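Local coordinates for protein putative tryptophan halogenase (Xanthomonas campestris pv. campestris, PDB 6Y1W) that probably halogenates aromatic substrates with the help of reduced FAD, as flavin-dependent tryptophan halogenases do, at residues A[88-93]-A[260-265]; A[105-110]-A[138-143]. All blocks are in the same frame, centred on the assembly; numbering follows the deposited sequence.

The two interactions lie side by side, their centres about 11 Å apart, on the same side of the chain's centre. Along the chain, interaction 2 is nested inside the loop that interaction 1 closes. They share a mixed sheet: strand 102-107 forms one edge of it, strand 91-99 comes next, and strand 263-268 follows. Interaction 1 joins strands 91-99 and 263-268. Interaction 2 packs the start of helix 141-148 against the edge strand. They also touch directly: Ile92 N lies 2.9 Å from His106 O, and Val90 O lies 3.0 Å from Phe108 N. Both border the predicted active site, where Phe108 packs beside Lys89, the predicted catalytic residue.

Interaction 1 of 2, residues A[88-93]-A[260-265]; sequences FKVGIA and PVTFTR
Phe88 and Lys89 meet Thr262 just ahead of the place where strands 91-99 and 263-268 of a mixed beta sheet pair in parallel. The short strands 91-93 and 263-265 run at 33° to each other. Phe88 brings its carbonyl to the contact: O is 3.7 Å from Thr262 CA. Its ring leads away, stacks with Phe151 and touches helix 492-499.

Lys89, the predicted active-site residue, has CG anti to the backbone N (chi1 175°) and an extended chain beyond it. The chain crosses Thr264 obliquely, with CD 3.7 Å from Thr264 OG1. NZ is hydrogen-bonded to Ser348 OG and Thr62 O, while His164 holds Thr264 OG1. With these polar ends bonded elsewhere, CD and CE are the lysine atoms nearest Thr264 OG1.

Val90 N donates to Thr262 O at 2.8 Å, nearly in line with the carbonyl. Val90 CG2 lies 3.4 Å from the same oxygen, and Lys89 CA-H also points to it. Thr262 OG1 is bonded to Ala145 O.

At Gly91 the direction of donation reverses. Its O accepts Thr264 N at 3.0 Å, in the carbonyl plane, and the CA-H of Phe263 also approaches it. Ile92 pairs with Thr264 on one face of the sheet. Its CG2 rests 3.6 Å from Thr264 O, and its side chain touches Glu347, a predicted tryptophan-binding residue.

Ala93 N continues the parallel ladder by donating to Thr264 O at 2.8 Å; Ala93 also bonds with Ala266. On the other face Ala93 CB comes up obliquely to CD1 and CE1 of the Phe263 ring. Val261 CG2 covers one face of that ring, 3.8 Å above the ring centre.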
ATOM      1  N   PHE A  88      10.027  26.996  -4.204  1.00 13.74           N
ATOM      2  CA  PHE A  88      10.140  25.599  -3.810  1.00 14.37           C
ATOM      3  C   PHE A  88       9.944  25.415  -2.309  1.00 14.36           C
ATOM      4  O   PHE A  88      10.253  26.300  -1.496  1.00 16.49           O
ATOM      5  CB  PHE A  88      11.503  25.026  -4.235  1.00 11.99           C
ATOM      6  CG  PHE A  88      11.652  24.915  -5.722  1.00 16.09           C
ATOM      7  CD1 PHE A  88      11.071  23.832  -6.415  1.00 14.05           C
ATOM      8  CD2 PHE A  88      12.322  25.883  -6.450  1.00 17.39           C
ATOM      9  CE1 PHE A  88      11.161  23.730  -7.800  1.00 13.76           C
ATOM     10  CE2 PHE A  88      12.409  25.776  -7.854  1.00 14.27           C
ATOM     11  CZ  PHE A  88      11.832  24.707  -8.515  1.00 14.71           C
ATOM     12  N   LYS A  89       9.444  24.223  -1.951  1.00 12.07           N
ATOM     13  CA  LYS A  89       9.197  23.862  -0.561  1.00 12.53           C
ATOM     14  C   LYS A  89       9.811  22.508  -0.296  1.00 12.14           C
ATOM     15  O   LYS A  89       9.545  21.570  -1.047  1.00 13.63           O
ATOM     16  CB  LYS A  89       7.678  23.789  -0.297  1.00 13.15           C
ATOM     17  CG  LYS A  89       7.339  23.283   1.111  1.00 14.79           C
ATOM     18  CD  LYS A  89       5.839  23.087   1.245  1.00 13.09           C
ATOM     19  CE  LYS A  89       5.526  22.375   2.593  1.00 12.18           C
ATOM     20  NZ  LYS A  89       4.111  21.784   2.545  1.00 13.99           N
ATOM     21  N   VAL A  90      10.615  22.396   0.776  1.00 12.33           N
ATOM     22  CA  VAL A  90      11.169  21.100   1.174  1.00 14.57           C
ATOM     23  C   VAL A  90      10.684  20.642   2.540  1.00 12.33           C
ATOM     24  O   VAL A  90      11.073  19.552   2.982  1.00 14.13           O
ATOM     25  CB  VAL A  90      12.709  21.093   1.129  1.00 16.17           C
ATOM     26  CG1 VAL A  90      13.200  21.323  -0.294  1.00 19.92           C
ATOM     27  CG2 VAL A  90      13.276  22.170   2.079  1.00 13.21           C
ATOM     28  N   GLY A  91       9.851  21.423   3.229  1.00 12.76           N
ATOM     29  CA  GLY A  91       9.405  20.996   4.546  1.00 14.49           C
ATOM     30  C   GLY A  91       8.622  22.099   5.234  1.00 13.67           C
ATOM     31  O   GLY A  91       8.375  23.170   4.665  1.00 14.43           O
ATOM     32  N   ILE A  92       8.249  21.814   6.494  1.00 13.78           N
ATOM     33  CA  ILE A  92       7.497  22.726   7.358  1.00 13.04           C
ATOM     34  C   ILE A  92       8.282  22.873   8.657  1.00 11.07           C
ATOM     35  O   ILE A  92       8.634  21.861   9.291  1.00 13.57           O
ATOM     36  CB  ILE A  92       6.091  22.194   7.692  1.00 10.52           C
ATOM     37  CG1 ILE A  92       5.290  21.985   6.388  1.00 12.53           C
ATOM     38  CG2 ILE A  92       5.323  23.153   8.586  1.00 14.15           C
ATOM     39  CD1 ILE A  92       3.884  21.397   6.592  1.00 15.13           C
ATOM     40  N   ALA A  93       8.523  24.118   9.083  1.00 14.36           N
ATOM     41  CA  ALA A  93       9.171  24.350  10.370  1.00 11.97           C
ATOM     42  C   ALA A  93       8.094  24.500  11.431  1.00 12.45           C
ATOM     43  O   ALA A  93       7.277  25.441  11.376  1.00 14.84           O
ATOM     44  CB  ALA A  93      10.073  25.586  10.309  1.00 13.09           C
ATOM     45  N   PRO A 260      13.615  34.302  -0.255  1.00 17.31           N
ATOM     46  CA  PRO A 260      12.576  33.340   0.142  1.00 15.76           C
ATOM     47  C   PRO A 260      13.191  32.087   0.756  1.00 17.01           C
ATOM     48  O   PRO A 260      14.056  31.444   0.159  1.00 16.52           O
ATOM     49  CB  PRO A 260      11.863  33.023  -1.180  1.00 17.78           C
ATOM     50  CG  PRO A 260      12.949  33.279  -2.246  1.00 24.60           C
ATOM     51  CD  PRO A 260      13.698  34.482  -1.711  1.00 26.82           C
ATOM     52  N   VAL A 261      12.703  31.721   1.951  1.00 15.39           N
ATOM     53  CA  VAL A 261      13.113  30.448   2.551  1.00 15.25           C
ATOM     54  C   VAL A 261      12.521  29.274   1.774  1.00 14.25           C
ATOM     55  O   VAL A 261      11.706  29.454   0.853  1.00 16.68           O
ATOM     56  CB  VAL A 261      12.713  30.376   4.035  1.00 15.07           C
ATOM     57  CG1 VAL A 261      13.427  31.496   4.876  1.00 14.16           C
ATOM     58  CG2 VAL A 261      11.163  30.426   4.233  1.00 17.73           C
ATOM     59  N   THR A 262      12.978  28.059   2.098  1.00 13.20           N
ATOM     60  CA  THR A 262      12.544  26.846   1.408  1.00 13.22           C
ATOM     61  C   THR A 262      11.537  26.039   2.224  1.00 13.51           C
ATOM     62  O   THR A 262      11.230  24.902   1.851  1.00 13.04           O
ATOM     63  CB  THR A 262      13.729  25.939   1.072  1.00 13.86           C
ATOM     64  OG1 THR A 262      14.519  25.748   2.243  1.00 14.19           O
ATOM     65  CG2 THR A 262      14.628  26.561  -0.089  1.00 15.94           C
ATOM     66  N   PHE A 263      10.958  26.629   3.261  1.00 14.30           N
ATOM     67  CA  PHE A 263      10.012  25.915   4.103  1.00 13.45           C
ATOM     68  C   PHE A 263       8.792  26.791   4.355  1.00 13.28           C
ATOM     69  O   PHE A 263       8.836  28.017   4.251  1.00 14.23           O
ATOM     70  CB  PHE A 263      10.671  25.487   5.428  1.00 15.90           C
ATOM     71  CG  PHE A 263      11.216  26.639   6.222  1.00 14.83           C
ATOM     72  CD1 PHE A 263      10.383  27.363   7.052  1.00 13.30           C
ATOM     73  CD2 PHE A 263      12.547  27.040   6.085  1.00 17.62           C
ATOM     74  CE1 PHE A 263      10.856  28.444   7.759  1.00 17.73           C
ATOM     75  CE2 PHE A 263      13.037  28.142   6.779  1.00 16.17           C
ATOM     76  CZ  PHE A 263      12.207  28.842   7.611  1.00 17.40           C
ATOM     77  N   THR A 264       7.683  26.124   4.672  1.00 12.42           N
ATOM     78  CA  THR A 264       6.503  26.768   5.238  1.00 13.12           C
ATOM     79  C   THR A 264       6.709  26.821   6.736  1.00 12.11           C
ATOM     80  O   THR A 264       7.234  25.869   7.311  1.00 14.41           O
ATOM     81  CB  THR A 264       5.265  25.932   4.892  1.00 13.92           C
ATOM     82  OG1 THR A 264       5.031  25.986   3.478  1.00 17.14           O
ATOM     83  CG2 THR A 264       4.043  26.418   5.685  1.00 16.98           C
ATOM     84  N   ARG A 265       6.335  27.935   7.367  1.00 13.20           N
ATOM     85  CA  ARG A 265       6.453  28.027   8.819  1.00 12.36           C
ATOM     86  C   ARG A 265       5.091  27.816   9.457  1.00 14.69           C
ATOM     87  O   ARG A 265       4.101  28.396   9.010  1.00 14.78           O
ATOM     88  CB  ARG A 265       7.051  29.373   9.237  1.00 15.36           C
ATOM     89  CG  ARG A 265       7.500  29.404  10.707  1.00 15.68           C
ATOM     90  CD  ARG A 265       8.239  30.712  10.981  1.00 15.15           C
ATOM     91  NE  ARG A 265       7.299  31.812  11.165  1.00 19.61           N
ATOM     92  CZ  ARG A 265       7.640  33.095  11.147  1.00 25.29           C
ATOM     93  NH1 ARG A 265       8.919  33.426  10.939  1.00 22.12           N
ATOM     94  NH2 ARG A 265       6.708  34.029  11.354  1.00 16.94           N
TER

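Interaction 2 of 2, residues A[105-110]-A[138-143]; sequences IHSFGH and DYCLEL. With BUD ((2S,3S)-butane-2,3-diol), chain H.
Ile105 and Leu143 form the apolar part of this contact, where the edge strand of a mixed sheet meets the first turn of helix 141-148. Their side chains cross at a slant. Leu143 CD1 lies 3.7 Å from Ile105 CB and close to Ile105 O. Leu143 CG is anti to its backbone N (chi1 -171°), which carries the branch point to Ile105 CB and CG2.

Ser107 comes next, packing its CB and OG against the backbone and CB of Leu143. Its OG is 3.2 Å from Cys140 SG. The hydroxyl donates to Phe108 O at 2.8 Å, on a lone pair in the carbonyl plane, which fixes its rotation. Cys140 is the N-cap residue, and its SG also lies near Phe108 O and His110 O.

Glu142 folds over the chain at Phe108 and Gly109. Its CB is 3.5 Å from Phe108 O. A bend at chi2 (84°) sets CD beside Gly109 CA, and OE1 lies 3.6 Å from that CA. Two waters bridge the segments. One accepts from His110 N and donates to Glu142 OE1. The other accepts from Leu141 N at the helix start and donates weakly to His110 O. Asn160 N holds Glu142 OE2.

Further out, His106 points away from the helix. Its ND1 is hydrogen-bonded to Glu347 and its NE2 to Ser444. His106 and Phe108 line the pocket of a bound butanediol, which is hydrogen-bonded to Ser444 OG and Ala441 N. The diol's C1 lies 3.9 Å from Phe108 CE1, and its O1 is 3.7 Å from His106 CE1.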
ATOM      1  N   ILE A 105      11.725  20.445  12.470  1.00 11.78           N
ATOM      2  CA  ILE A 105      11.293  20.504  11.067  1.00 13.75           C
ATOM      3  C   ILE A 105      10.730  19.150  10.655  1.00 13.29           C
ATOM      4  O   ILE A 105      11.336  18.098  10.927  1.00 15.65           O
ATOM      5  CB  ILE A 105      12.460  20.905  10.133  1.00 12.90           C
ATOM      6  CG1 ILE A 105      12.900  22.339  10.448  1.00 15.82           C
ATOM      7  CG2 ILE A 105      12.063  20.799   8.641  1.00 14.27           C
ATOM      8  CD1 ILE A 105      14.288  22.648   9.828  1.00 18.09           C
ATOM      9  N   HIS A 106       9.581  19.192   9.962  1.00 12.70           N
ATOM     10  CA  HIS A 106       8.999  18.039   9.294  1.00 13.47           C
ATOM     11  C   HIS A 106       9.298  18.228   7.815  1.00 12.24           C
ATOM     12  O   HIS A 106       8.646  19.038   7.150  1.00 15.89           O
ATOM     13  CB  HIS A 106       7.496  17.976   9.535  1.00 14.45           C
ATOM     14  CG  HIS A 106       6.816  16.869   8.795  1.00 13.73           C
ATOM     15  ND1 HIS A 106       5.448  16.822   8.635  1.00 13.51           N
ATOM     16  CD2 HIS A 106       7.320  15.796   8.143  1.00 14.23           C
ATOM     17  CE1 HIS A 106       5.134  15.749   7.925  1.00 15.73           C
ATOM     18  NE2 HIS A 106       6.248  15.120   7.601  1.00 13.59           N
ATOM     19  N   SER A 107      10.246  17.456   7.297  1.00 11.92           N
ATOM     20  CA  SER A 107      10.683  17.646   5.916  1.00 13.40           C
ATOM     21  C   SER A 107      10.157  16.520   5.051  1.00 14.53           C
ATOM     22  O   SER A 107       9.688  15.490   5.540  1.00 14.20           O
ATOM     23  CB  SER A 107      12.217  17.700   5.821  1.00 14.83           C
ATOM     24  OG  SER A 107      12.787  16.411   6.021  1.00 15.88           O
ATOM     25  N   PHE A 108      10.264  16.717   3.737  1.00 13.45           N
ATOM     26  CA  PHE A 108      10.127  15.612   2.806  1.00 13.79           C
ATOM     27  C   PHE A 108      11.373  14.741   2.865  1.00 15.82           C
ATOM     28  O   PHE A 108      12.290  14.970   3.664  1.00 17.73           O
ATOM     29  CB  PHE A 108       9.880  16.142   1.390  1.00 14.63           C
ATOM     30  CG  PHE A 108       8.710  17.090   1.297  1.00 14.51           C
ATOM     31  CD1 PHE A 108       7.503  16.788   1.925  1.00 14.90           C
ATOM     32  CD2 PHE A 108       8.828  18.285   0.590  1.00 13.33           C
ATOM     33  CE1 PHE A 108       6.419  17.672   1.838  1.00 14.57           C
ATOM     34  CE2 PHE A 108       7.758  19.177   0.517  1.00 15.69           C
ATOM     35  CZ  PHE A 108       6.562  18.873   1.116  1.00 14.37           C
ATOM     36  N   GLY A 109      11.414  13.700   2.051  1.00 18.04           N
ATOM     37  CA  GLY A 109      12.603  12.857   2.018  1.00 18.10           C
ATOM     38  C   GLY A 109      12.604  11.771   3.087  1.00 18.35           C
ATOM     39  O   GLY A 109      11.567  11.361   3.590  1.00 19.65           O
ATOM     40  N   HIS A 110      13.805  11.288   3.410  1.00 18.11           N
ATOM     41  CA  HIS A 110      13.952  10.188   4.352  1.00 16.84           C
ATOM     42  C   HIS A 110      15.162  10.505   5.206  1.00 16.83           C
ATOM     43  O   HIS A 110      16.140  11.072   4.719  1.00 28.38           O
ATOM     44  CB  HIS A 110      14.150   8.834   3.653  1.00 23.41           C
ATOM     45  CG  HIS A 110      13.974   7.650   4.564  1.00 37.58           C
ATOM     46  ND1 HIS A 110      12.733   7.196   4.975  1.00 38.72           N
ATOM     47  CD2 HIS A 110      14.886   6.842   5.164  1.00 44.20           C
ATOM     48  CE1 HIS A 110      12.886   6.159   5.782  1.00 34.98           C
ATOM     49  NE2 HIS A 110      14.184   5.923   5.912  1.00 44.36           N
ATOM     50  N   ASP A 138      19.952  16.264  11.312  1.00 16.78           N
ATOM     51  CA  ASP A 138      21.234  16.314  10.615  1.00 15.43           C
ATOM     52  C   ASP A 138      21.424  15.193   9.607  1.00 16.84           C
ATOM     53  O   ASP A 138      22.352  15.264   8.795  1.00 18.04           O
ATOM     54  CB  ASP A 138      22.415  16.236  11.606  1.00 15.73           C
ATOM     55  CG  ASP A 138      22.588  17.531  12.400  1.00 24.27           C
ATOM     56  OD1 ASP A 138      21.799  18.465  12.182  1.00 23.84           O
ATOM     57  OD2 ASP A 138      23.481  17.622  13.276  1.00 22.81           O
ATOM     58  N   TYR A 139      20.575  14.174   9.623  1.00 17.74           N
ATOM     59  CA  TYR A 139      20.727  13.023   8.745  1.00 15.34           C
ATOM     60  C   TYR A 139      19.751  13.035   7.569  1.00 15.19           C
ATOM     61  O   TYR A 139      19.612  12.019   6.898  1.00 15.91           O
ATOM     62  CB  TYR A 139      20.594  11.733   9.579  1.00 18.20           C
ATOM     63  CG  TYR A 139      21.572  11.755  10.745  1.00 14.57           C
ATOM     64  CD1 TYR A 139      22.920  11.418  10.541  1.00 15.43           C
ATOM     65  CD2 TYR A 139      21.153  12.097  12.030  1.00 14.63           C
ATOM     66  CE1 TYR A 139      23.824  11.464  11.608  1.00 17.84           C
ATOM     67  CE2 TYR A 139      22.074  12.143  13.099  1.00 16.67           C
ATOM     68  CZ  TYR A 139      23.395  11.807  12.863  1.00 21.76           C
ATOM     69  OH  TYR A 139      24.333  11.862  13.885  1.00 18.99           O
ATOM     70  N   CYS A 140      19.114  14.175   7.290  1.00 14.77           N
ATOM     71  CA  CYS A 140      18.107  14.304   6.232  1.00 14.62           C
ATOM     72  C   CYS A 140      18.440  15.504   5.345  1.00 14.52           C
ATOM     73  O   CYS A 140      18.449  16.647   5.827  1.00 15.29           O
ATOM     74  CB  CYS A 140      16.720  14.499   6.844  1.00 15.16           C
ATOM     75  SG  CYS A 140      15.452  14.681   5.582  1.00 17.36           S
ATOM     76  N   LEU A 141      18.691  15.249   4.058  1.00 14.59           N
ATOM     77  CA  LEU A 141      19.105  16.328   3.148  1.00 14.57           C
ATOM     78  C   LEU A 141      18.033  17.411   3.028  1.00 15.24           C
ATOM     79  O   LEU A 141      18.327  18.612   3.096  1.00 17.44           O
ATOM     80  CB  LEU A 141      19.413  15.749   1.762  1.00 15.83           C
ATOM     81  CG  LEU A 141      19.707  16.782   0.661  1.00 17.75           C
ATOM     82  CD1 LEU A 141      20.967  17.594   0.990  1.00 21.17           C
ATOM     83  CD2 LEU A 141      19.770  16.120  -0.740  1.00 25.93           C
ATOM     84  N   GLU A 142      16.781  17.011   2.802  1.00 15.94           N
ATOM     85  CA  GLU A 142      15.754  18.035   2.607  1.00 14.92           C
ATOM     86  C   GLU A 142      15.634  18.928   3.824  1.00 16.08           C
ATOM     87  O   GLU A 142      15.416  20.145   3.706  1.00 14.94           O
ATOM     88  CB  GLU A 142      14.402  17.380   2.293  1.00 12.08           C
ATOM     89  CG  GLU A 142      14.322  16.846   0.871  1.00 16.06           C
ATOM     90  CD  GLU A 142      14.920  15.438   0.695  1.00 19.76           C
ATOM     91  OE1 GLU A 142      15.574  14.876   1.608  1.00 16.57           O
ATOM     92  OE2 GLU A 142      14.689  14.857  -0.388  1.00 17.58           O
ATOM     93  N   LEU A 143      15.766  18.341   5.013  1.00 13.60           N
ATOM     94  CA  LEU A 143      15.709  19.120   6.241  1.00 14.51           C
ATOM     95  C   LEU A 143      16.861  20.119   6.292  1.00 15.77           C
ATOM     96  O   LEU A 143      16.658  21.301   6.610  1.00 14.00           O
ATOM     97  CB  LEU A 143      15.746  18.197   7.473  1.00 13.13           C
ATOM     98  CG  LEU A 143      15.464  18.907   8.812  1.00 13.31           C
ATOM     99  CD1 LEU A 143      14.689  17.945   9.770  1.00 16.07           C
ATOM    100  CD2 LEU A 143      16.770  19.373   9.471  1.00 14.15           C
TER
HETATM  101  C1  BUD H 606       3.717  14.865   2.088  0.92 20.64           C
HETATM  102  O1  BUD H 606       4.287  14.853   4.394  0.92 21.01           O
HETATM  103  C2  BUD H 606       3.839  14.015   3.354  0.92 26.31           C
HETATM  104  O2  BUD H 606       4.938  11.995   4.229  0.92 23.44           O
HETATM  105  C3  BUD H 606       4.843  12.880   3.122  0.92 24.67           C
HETATM  106  C4  BUD H 606       4.410  12.086   1.884  0.92 25.63           C
HETATM  107  O   HOH W   1      18.705  12.534   3.019  1.00 21.86           O
HETATM  108  O   HOH W   2      16.041  12.346   2.002  1.00 23.34           O